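Local structure of DNA polymerase III subunit beta (Pseudomonas aeruginosa, 4TSZ) at residues S134-L139 / L203-L208; I283-S288 / L292-N297. The protein acts as a sliding clamp that tethers DNA polymerases and other proteins to DNA and makes them processive. One frame throughout, in Å; residues are numbered along the deposited sequence.

Contact 1. Residues S134-L139 / L203-L208; sequences SKLRRL and LELARL
Arg-137 lies with its guanidinium flat against the C-terminal part of helix 199-208, where the carbonyl oxygen of Ala-206 sits over the centre of the group, 3.1 Å above its plane. Arg-137 CZ comes within 3.3 Å of Ala-206 O. Because the oxygen stands over a face, the N-H bonds point past it, and any attraction is probably that of a positive group for a carbonyl dipole. At the edge, in the guanidinium plane, a water accepts from Arg-137 NH2 at 2.9 Å and donates to Arg-207 O at 2.9 Å, tying the arginine to the next carbonyl along. Nearer the backbone, CG of Arg-137 passes 4.4 Å from CB of Ala-206. Beside this polar patch, Leu-136 and Leu-205 meet methyl to methyl, CD2 to CD2 at 4.3 Å.

The two helices belong to the central domain of the clamp, one of three that share the DNA-clamp fold, in which paired helices lie against beta sheets. They run roughly antiparallel, 142° between their directions, and the axes of the two segments approach to 9.2 Å; Arg-137 and Ala-206 mark the closest backbone approach.

The reach of Arg-137 comes from its side chain: CG is anti to the backbone N (chi1 -157°), and the chain stays extended as far as NE. Asp-141, one turn on, takes NE in a salt bridge, and Leu-209 O receives a weak hydrogen bond from NH1. Phe-234 of strand 232-237 packs against Leu-205. Ile-140 and Asp-141, further along helix 133-141, touch Ala-206.

Contact 2. Residues I283-S288 / L292-N297; sequences IRLQLS and LKIQAN
Leu-292 sends CD1 between two leucines of the other strand of this antiparallel beta hairpin, 3.7 Å from CG of Leu-285 and 4.2 Å from CD1 of Leu-287, on the face turned to helix 262-273. A chi1 of -175° swings CG away from the backbone N and carries the methyl across toward strand 282-288. Ile-294 continues this apolar face beside Leu-285, and both touch Phe-269 of the helix.

On the other face, Arg-284 and Gln-295 form a hydrogen-bonded pair. Arg-284 N bonds to Gln-295 O at 2.7 Å, and Gln-295 N returns a bond to Arg-284 O at 2.9 Å. Their side chains meet differently: NE2 of Gln-295 lies over one face of the guanidinium, toward its rim and 3.2 Å from NH2 of Arg-284, with the two flat groups inclined by 32°. Both nitrogens are donors, so this is packing without a hydrogen bond. A weak, long ion pair links Arg-284 to Glu-318 on the neighbouring strand.

Backbone bonds fix the register of the hairpin, its aliphatic face is buried on helix 262-273, and Arg-284, Gln-286, Lys-293 and Gln-295 make the other face polar.

Overall arrangement
Contact 1 comes first along the chain and closes before contact 2 opens. Their centres are 35 Å apart and their nearest atoms about 23 Å, with no touch between them. Contact 1 pairs helices 133-141 and 199-208 in the central domain, its centre about 6 Å from the centre of the chain; contact 2 joins the two middle strands of a four-stranded antiparallel sheet in the C-terminal domain, its centre about 32 Å from that of the chain. The domains are linked through an eight-stranded sheet, where strand 177-184 pairs with strand 359-363. One contact thus builds helix pairing and the other sheet structure, in successive domains of the arc that each subunit contributes to the clamp ring.

Contact 1. Residues S134-L139 / L203-L208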
loop_
_atom_site.group_PDB
_atom_site.type_symbol
_atom_site.label_atom_id
_atom_site.label_comp_id
_atom_site.label_asym_id
_atom_site.label_seq_id
_atom_site.Cartn_x
_atom_site.Cartn_y
_atom_site.Cartn_z
ATOM N N SER E 134 -7.569 -19.486 17.462
ATOM C CA SER E 134 -8.561 -18.415 17.490
ATOM C C SER E 134 -8.569 -17.671 18.842
ATOM O O SER E 134 -8.689 -16.443 18.855
ATOM C CB SER E 134 -9.944 -19.015 17.213
ATOM O OG SER E 134 -11.017 -18.109 17.408
ATOM N N LYS E 135 -8.487 -18.423 19.968
ATOM C CA LYS E 135 -8.493 -17.872 21.328
ATOM C C LYS E 135 -7.201 -17.111 21.609
ATOM O O LYS E 135 -7.251 -16.017 22.180
ATOM C CB LYS E 135 -8.706 -18.968 22.382
ATOM C CG LYS E 135 -10.109 -19.541 22.409
ATOM C CD LYS E 135 -10.247 -20.588 23.499
ATOM C CE LYS E 135 -11.614 -21.222 23.499
ATOM N NZ LYS E 135 -11.787 -22.132 24.656
ATOM N N LEU E 136 -6.047 -17.673 21.192
ATOM C CA LEU E 136 -4.761 -17.006 21.377
ATOM C C LEU E 136 -4.657 -15.747 20.514
ATOM O O LEU E 136 -4.201 -14.718 21.010
ATOM C CB LEU E 136 -3.578 -17.958 21.126
ATOM C CG LEU E 136 -2.167 -17.379 21.324
ATOM C CD1 LEU E 136 -1.977 -16.795 22.729
ATOM C CD2 LEU E 136 -1.117 -18.420 21.032
ATOM N N ARG E 137 -5.097 -15.827 19.236
ATOM C CA ARG E 137 -5.094 -14.693 18.318
ATOM C C ARG E 137 -5.950 -13.536 18.868
ATOM O O ARG E 137 -5.517 -12.385 18.779
ATOM C CB ARG E 137 -5.554 -15.092 16.900
ATOM C CG ARG E 137 -5.037 -14.107 15.863
ATOM C CD ARG E 137 -5.705 -14.189 14.516
ATOM N NE ARG E 137 -5.301 -13.039 13.707
ATOM C CZ ARG E 137 -4.872 -13.111 12.452
ATOM N NH1 ARG E 137 -4.800 -14.284 11.833
ATOM N NH2 ARG E 137 -4.519 -12.008 11.803
ATOM N N ARG E 138 -7.142 -13.850 19.442
ATOM C CA ARG E 138 -8.064 -12.902 20.085
ATOM C C ARG E 138 -7.336 -12.141 21.204
ATOM O O ARG E 138 -7.412 -10.922 21.242
ATOM C CB ARG E 138 -9.292 -13.637 20.656
ATOM C CG ARG E 138 -10.345 -12.726 21.314
ATOM C CD ARG E 138 -11.401 -13.518 22.092
ATOM N NE ARG E 138 -12.627 -12.737 22.350
ATOM C CZ ARG E 138 -12.959 -12.177 23.520
ATOM N NH1 ARG E 138 -12.165 -12.300 24.575
ATOM N NH2 ARG E 138 -14.092 -11.495 23.640
ATOM N N LEU E 139 -6.605 -12.853 22.090
ATOM C CA LEU E 139 -5.846 -12.241 23.192
ATOM C C LEU E 139 -4.836 -11.215 22.687
ATOM O O LEU E 139 -4.741 -10.122 23.257
ATOM C CB LEU E 139 -5.138 -13.299 24.053
ATOM C CG LEU E 139 -6.017 -14.223 24.896
ATOM C CD1 LEU E 139 -5.176 -15.241 25.600
ATOM C CD2 LEU E 139 -6.818 -13.455 25.943
ATOM N N LEU E 203 3.420 -9.881 17.312
ATOM C CA LEU E 203 2.671 -9.467 16.130
ATOM C C LEU E 203 2.832 -10.490 15.007
ATOM O O LEU E 203 1.868 -10.760 14.291
ATOM C CB LEU E 203 3.063 -8.057 15.654
ATOM C CG LEU E 203 2.731 -6.891 16.585
ATOM C CD1 LEU E 203 3.537 -5.682 16.206
ATOM C CD2 LEU E 203 1.233 -6.585 16.623
ATOM N N GLU E 204 4.034 -11.075 14.880
ATOM C CA GLU E 204 4.324 -12.120 13.903
ATOM C C GLU E 204 3.481 -13.350 14.228
ATOM O O GLU E 204 2.805 -13.859 13.335
ATOM C CB GLU E 204 5.825 -12.482 13.904
ATOM C CG GLU E 204 6.239 -13.475 12.820
ATOM C CD GLU E 204 5.860 -13.095 11.398
ATOM O OE1 GLU E 204 6.172 -11.956 10.981
ATOM O OE2 GLU E 204 5.222 -13.927 10.713
ATOM N N LEU E 205 3.501 -13.795 15.515
ATOM C CA LEU E 205 2.735 -14.941 15.993
ATOM C C LEU E 205 1.233 -14.803 15.682
ATOM O O LEU E 205 0.643 -15.752 15.156
ATOM C CB LEU E 205 2.973 -15.191 17.497
ATOM C CG LEU E 205 2.195 -16.354 18.137
ATOM C CD1 LEU E 205 2.479 -17.690 17.433
ATOM C CD2 LEU E 205 2.475 -16.448 19.630
ATOM N N ALA E 206 0.625 -13.630 15.986
ATOM C CA ALA E 206 -0.802 -13.373 15.721
ATOM C C ALA E 206 -1.142 -13.553 14.238
ATOM O O ALA E 206 -2.167 -14.162 13.924
ATOM C CB ALA E 206 -1.199 -11.980 16.184
ATOM N N ARG E 207 -0.258 -13.073 13.340
ATOM C CA ARG E 207 -0.432 -13.196 11.893
ATOM C C ARG E 207 -0.333 -14.646 11.417
ATOM O O ARG E 207 -0.993 -15.008 10.440
ATOM C CB ARG E 207 0.554 -12.306 11.128
ATOM C CG ARG E 207 0.231 -10.817 11.213
ATOM C CD ARG E 207 1.114 -9.993 10.277
ATOM N NE ARG E 207 2.542 -10.102 10.591
ATOM C CZ ARG E 207 3.208 -9.247 11.362
ATOM N NH1 ARG E 207 2.582 -8.215 11.919
ATOM N NH2 ARG E 207 4.506 -9.417 11.585
ATOM N N LEU E 208 0.465 -15.467 12.112
ATOM C CA LEU E 208 0.636 -16.889 11.807
ATOM C C LEU E 208 -0.563 -17.740 12.235
ATOM O O LEU E 208 -0.782 -18.795 11.642
ATOM C CB LEU E 208 1.927 -17.432 12.445
ATOM C CG LEU E 208 3.258 -16.901 11.897
ATOM C CD1 LEU E 208 4.411 -17.266 12.834
ATOM C CD2 LEU E 208 3.541 -17.419 10.479
HETATM O O HOH W 1 -3.177 -13.309 9.523
#

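Contact 2. Residues I283-S288 / L292-N297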
loop_
_atom_site.group_PDB
_atom_site.type_symbol
_atom_site.label_atom_id
_atom_site.label_comp_id
_atom_site.label_asym_id
_atom_site.label_seq_id
_atom_site.Cartn_x
_atom_site.Cartn_y
_atom_site.Cartn_z
ATOM N N ILE E 283 -8.729 16.081 22.724
ATOM C CA ILE E 283 -10.151 16.387 22.592
ATOM C C ILE E 283 -10.702 16.633 23.981
ATOM O O ILE E 283 -10.147 16.136 24.971
ATOM C CB ILE E 283 -10.972 15.336 21.796
ATOM C CG1 ILE E 283 -10.957 13.941 22.469
ATOM C CG2 ILE E 283 -10.565 15.309 20.314
ATOM C CD1 ILE E 283 -12.073 13.035 22.084
ATOM N N ARG E 284 -11.763 17.423 24.062
ATOM C CA ARG E 284 -12.432 17.709 25.318
ATOM C C ARG E 284 -13.799 17.035 25.313
ATOM O O ARG E 284 -14.557 17.146 24.344
ATOM C CB ARG E 284 -12.555 19.218 25.554
ATOM C CG ARG E 284 -13.146 19.580 26.923
ATOM C CD ARG E 284 -13.486 21.049 27.015
ATOM N NE ARG E 284 -14.585 21.407 26.114
ATOM C CZ ARG E 284 -15.027 22.647 25.925
ATOM N NH1 ARG E 284 -14.468 23.667 26.569
ATOM N NH2 ARG E 284 -16.030 22.878 25.087
ATOM N N LEU E 285 -14.087 16.317 26.397
ATOM C CA LEU E 285 -15.342 15.618 26.617
ATOM C C LEU E 285 -16.125 16.348 27.707
ATOM O O LEU E 285 -15.558 16.714 28.738
ATOM C CB LEU E 285 -15.036 14.170 27.057
ATOM C CG LEU E 285 -15.188 13.015 26.054
ATOM C CD1 LEU E 285 -14.709 13.367 24.663
ATOM C CD2 LEU E 285 -14.501 11.763 26.560
ATOM N N GLN E 286 -17.414 16.597 27.459
ATOM C CA GLN E 286 -18.307 17.192 28.443
ATOM C C GLN E 286 -19.486 16.265 28.590
ATOM O O GLN E 286 -20.331 16.170 27.697
ATOM C CB GLN E 286 -18.725 18.620 28.084
ATOM C CG GLN E 286 -17.608 19.639 28.293
ATOM C CD GLN E 286 -17.957 21.027 27.805
ATOM O OE1 GLN E 286 -17.414 22.023 28.289
ATOM N NE2 GLN E 286 -18.838 21.138 26.811
ATOM N N LEU E 287 -19.470 15.499 29.684
ATOM C CA LEU E 287 -20.497 14.525 30.016
ATOM C C LEU E 287 -21.545 15.138 30.929
ATOM O O LEU E 287 -21.206 15.845 31.875
ATOM C CB LEU E 287 -19.841 13.294 30.677
ATOM C CG LEU E 287 -20.751 12.136 31.091
ATOM C CD1 LEU E 287 -21.322 11.390 29.875
ATOM C CD2 LEU E 287 -20.022 11.193 32.032
ATOM N N SER E 288 -22.818 14.877 30.619
ATOM C CA SER E 288 -24.006 15.301 31.368
ATOM C C SER E 288 -25.110 14.277 31.085
ATOM O O SER E 288 -24.900 13.386 30.253
ATOM C CB SER E 288 -24.432 16.714 30.970
ATOM O OG SER E 288 -24.842 16.796 29.615
ATOM N N LEU E 292 -23.063 13.398 25.601
ATOM C CA LEU E 292 -21.615 13.546 25.536
ATOM C C LEU E 292 -21.267 14.593 24.470
ATOM O O LEU E 292 -21.487 14.365 23.275
ATOM C CB LEU E 292 -20.879 12.211 25.278
ATOM C CG LEU E 292 -19.339 12.301 25.313
ATOM C CD1 LEU E 292 -18.820 12.460 26.741
ATOM C CD2 LEU E 292 -18.703 11.102 24.654
ATOM N N LYS E 293 -20.753 15.748 24.914
ATOM C CA LYS E 293 -20.317 16.821 24.018
ATOM C C LYS E 293 -18.821 16.624 23.772
ATOM O O LYS E 293 -18.066 16.433 24.731
ATOM C CB LYS E 293 -20.575 18.210 24.626
ATOM C CG LYS E 293 -22.044 18.595 24.773
ATOM C CD LYS E 293 -22.157 20.012 25.332
ATOM C CE LYS E 293 -23.560 20.399 25.729
ATOM N NZ LYS E 293 -23.620 21.790 26.248
ATOM N N ILE E 294 -18.406 16.621 22.493
ATOM C CA ILE E 294 -17.011 16.450 22.088
ATOM C C ILE E 294 -16.521 17.704 21.380
ATOM O O ILE E 294 -17.180 18.199 20.465
ATOM C CB ILE E 294 -16.783 15.178 21.221
ATOM C CG1 ILE E 294 -17.472 13.940 21.832
ATOM C CG2 ILE E 294 -15.264 14.927 20.965
ATOM C CD1 ILE E 294 -17.900 12.931 20.825
ATOM N N GLN E 295 -15.360 18.210 21.801
ATOM C CA GLN E 295 -14.762 19.388 21.188
ATOM C C GLN E 295 -13.274 19.150 20.914
ATOM O O GLN E 295 -12.586 18.513 21.713
ATOM C CB GLN E 295 -14.982 20.627 22.070
ATOM C CG GLN E 295 -14.607 21.944 21.413
ATOM C CD GLN E 295 -13.590 22.697 22.231
ATOM O OE1 GLN E 295 -12.425 22.294 22.357
ATOM N NE2 GLN E 295 -14.006 23.823 22.792
ATOM N N ALA E 296 -12.799 19.655 19.772
ATOM C CA ALA E 296 -11.403 19.587 19.364
ATOM C C ALA E 296 -10.987 20.884 18.694
ATOM O O ALA E 296 -11.747 21.461 17.906
ATOM C CB ALA E 296 -11.178 18.422 18.418
ATOM N N ASN E 297 -9.774 21.344 19.008
ATOM C CA ASN E 297 -9.186 22.533 18.391
ATOM C C ASN E 297 -7.698 22.370 18.172
ATOM O O ASN E 297 -7.065 21.509 18.796
ATOM C CB ASN E 297 -9.566 23.850 19.091
ATOM C CG ASN E 297 -9.277 23.891 20.565
ATOM O OD1 ASN E 297 -8.122 23.926 20.996
ATOM N ND2 ASN E 297 -10.326 23.920 21.366
#